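Local coordinates for 3-oxoacyl-[acyl-carrier-protein] synthase 3 (Micrococcus luteus NCTC 2665, PDB 4EWP) that probably catalyses the first condensation of fatty acid synthesis, joining an acyl starter from acetyl-CoA to two carbons of malonyl-ACP, at residues 85-91 against 114-119. Coordinates in Å, arbitrary orientation, origin at the centre of the assembly. Numbering follows the deposited sequence.
Sequences DAVIVST and APAYDV
Two parallel strands, 86-90 and 116-119, form one beta-alpha-beta unit of the thiolase-like fold, with helix 101-108 as the crossover. Their axes approach to 4.6 Å at 23°. V87, I88, V89 and S90 lie opposite A116, Y117, D118 and V119, with CA-CA distances of 4.6 to 5.5 Å. Within the strands the backbone is extended (V87 at -132/117); D85, at -108/-7, is not. A114 sets its CB 3.8 Å from D85 C. P115 puts CD 3.1 Å from D85 O and accepts a hydrogen bond at O from V87 N (3.0 Å). A116 shares a face with V87, CB to CB 4.1 Å, and both pack on A106 of the crossover helix. Y117 N donates to V87 O (3.2 Å), and Y117 O accepts from V89 N (3.0 Å). With chi1 p, the Y117 ring lies against I88 (m, t): I88 CG1 is 3.8 Å from Y117 CZ, and I88 CD1 3.4 Å from Y117 OH. That hydroxyl is hydrogen-bonded to Q132 OE1 of the same chain. D118 (chi1 m), on the V89 face, accepts from backbone N of A101 and A102 with its carboxylate. D118 also pairs with an antiparallel strand of the second subunit, so the sheet crosses the dimer. V119 N donates to V89 O (2.8 Å). V119 CG2 meets I88 CG2 at 4.0 Å. S90 lies about 8 Å, side chain to side chain, from C123, the predicted active-site cysteine. V119 O accepts a weak hydrogen bond from T91 N (3.4 Å) and one from a water (3.0 Å) also hydrogen-bonded to S90 OG (2.8 Å).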
loop_
_atom_site.group_PDB
_atom_site.type_symbol
_atom_site.label_atom_id
_atom_site.label_comp_id
_atom_site.label_asym_id
_atom_site.label_seq_id
_atom_site.Cartn_x
_atom_site.Cartn_y
_atom_site.Cartn_z
ATOM N N ASP A 85 10.108 10.785 -9.758
ATOM C CA ASP A 85 9.143 11.680 -9.132
ATOM C C ASP A 85 8.238 10.902 -8.190
ATOM O O ASP A 85 7.426 11.506 -7.492
ATOM C CB ASP A 85 8.259 12.355 -10.187
ATOM C CG ASP A 85 9.053 13.088 -11.229
ATOM O OD1 ASP A 85 10.126 13.633 -10.890
ATOM O OD2 ASP A 85 8.605 13.116 -12.395
ATOM N N ALA A 86 8.356 9.570 -8.199
ATOM C CA ALA A 86 7.571 8.707 -7.315
ATOM C C ALA A 86 8.145 7.300 -7.271
ATOM O O ALA A 86 8.737 6.833 -8.250
ATOM C CB ALA A 86 6.120 8.664 -7.758
ATOM N N VAL A 87 7.963 6.627 -6.141
ATOM C CA VAL A 87 8.500 5.293 -5.935
ATOM C C VAL A 87 7.374 4.447 -5.380
ATOM O O VAL A 87 6.861 4.740 -4.309
ATOM C CB VAL A 87 9.661 5.287 -4.902
ATOM C CG1 VAL A 87 10.093 3.877 -4.592
ATOM C CG2 VAL A 87 10.849 6.114 -5.392
ATOM N N ILE A 88 6.969 3.416 -6.117
ATOM C CA ILE A 88 5.888 2.542 -5.670
ATOM C C ILE A 88 6.442 1.147 -5.465
ATOM O O ILE A 88 7.006 0.541 -6.385
ATOM C CB ILE A 88 4.732 2.469 -6.693
ATOM C CG1 ILE A 88 4.195 3.863 -7.002
ATOM C CG2 ILE A 88 3.618 1.586 -6.175
ATOM C CD1 ILE A 88 3.082 3.873 -8.034
ATOM N N VAL A 89 6.304 0.639 -4.251
ATOM C CA VAL A 89 6.819 -0.689 -3.954
ATOM C C VAL A 89 5.660 -1.614 -3.628
ATOM O O VAL A 89 4.903 -1.392 -2.679
ATOM C CB VAL A 89 7.817 -0.679 -2.793
ATOM C CG1 VAL A 89 8.071 -2.107 -2.325
ATOM C CG2 VAL A 89 9.104 0.040 -3.197
ATOM N N SER A 90 5.510 -2.649 -4.435
ATOM C CA SER A 90 4.413 -3.566 -4.241
ATOM C C SER A 90 4.923 -4.839 -3.588
ATOM O O SER A 90 5.629 -5.617 -4.214
ATOM C CB SER A 90 3.742 -3.839 -5.574
ATOM O OG SER A 90 2.894 -4.949 -5.443
ATOM N N THR A 91 4.573 -5.033 -2.318
ATOM C CA THR A 91 5.088 -6.146 -1.529
ATOM C C THR A 91 4.171 -6.434 -0.348
ATOM O O THR A 91 3.511 -5.530 0.156
ATOM C CB THR A 91 6.476 -5.815 -0.957
ATOM O OG1 THR A 91 6.974 -6.931 -0.213
ATOM C CG2 THR A 91 6.394 -4.634 -0.011
ATOM N N ALA A 114 11.502 12.277 -3.517
ATOM C CA ALA A 114 10.298 11.715 -4.145
ATOM C C ALA A 114 9.367 11.006 -3.151
ATOM O O ALA A 114 9.830 10.331 -2.222
ATOM C CB ALA A 114 10.663 10.787 -5.284
ATOM N N PRO A 115 8.047 11.177 -3.333
ATOM C CA PRO A 115 7.058 10.436 -2.535
ATOM C C PRO A 115 7.270 8.933 -2.753
ATOM O O PRO A 115 7.650 8.495 -3.839
ATOM C CB PRO A 115 5.711 10.880 -3.129
ATOM C CG PRO A 115 6.059 11.364 -4.536
ATOM C CD PRO A 115 7.419 11.991 -4.391
ATOM N N ALA A 116 7.025 8.150 -1.717
ATOM C CA ALA A 116 7.377 6.748 -1.717
ATOM C C ALA A 116 6.362 6.043 -0.850
ATOM O O ALA A 116 6.159 6.443 0.301
ATOM C CB ALA A 116 8.772 6.579 -1.128
ATOM N N TYR A 117 5.719 5.005 -1.383
ATOM C CA TYR A 117 4.775 4.217 -0.580
ATOM C C TYR A 117 4.736 2.761 -1.018
ATOM O O TYR A 117 5.063 2.451 -2.166
ATOM C CB TYR A 117 3.364 4.813 -0.648
ATOM C CG TYR A 117 2.711 4.858 -2.033
ATOM C CD1 TYR A 117 1.796 3.891 -2.433
ATOM C CD2 TYR A 117 2.980 5.898 -2.914
ATOM C CE1 TYR A 117 1.186 3.957 -3.692
ATOM C CE2 TYR A 117 2.377 5.968 -4.154
ATOM C CZ TYR A 117 1.484 5.009 -4.535
ATOM O OH TYR A 117 0.896 5.105 -5.769
ATOM N N ASP A 118 4.336 1.877 -0.107
ATOM C CA ASP A 118 4.128 0.467 -0.436
ATOM C C ASP A 118 2.655 0.270 -0.748
ATOM O O ASP A 118 1.803 1.001 -0.233
ATOM C CB ASP A 118 4.479 -0.455 0.738
ATOM C CG ASP A 118 5.959 -0.431 1.105
ATOM O OD1 ASP A 118 6.774 0.220 0.397
ATOM O OD2 ASP A 118 6.308 -1.080 2.120
ATOM N N VAL A 119 2.372 -0.728 -1.581
ATOM C CA VAL A 119 1.023 -1.083 -1.991
ATOM C C VAL A 119 0.766 -2.545 -1.624
ATOM O O VAL A 119 1.674 -3.373 -1.682
ATOM C CB VAL A 119 0.865 -0.921 -3.517
ATOM C CG1 VAL A 119 -0.210 -1.834 -4.053
ATOM C CG2 VAL A 119 0.572 0.521 -3.868
HETATM O O HOH W 1 1.301 -5.854 -3.361
#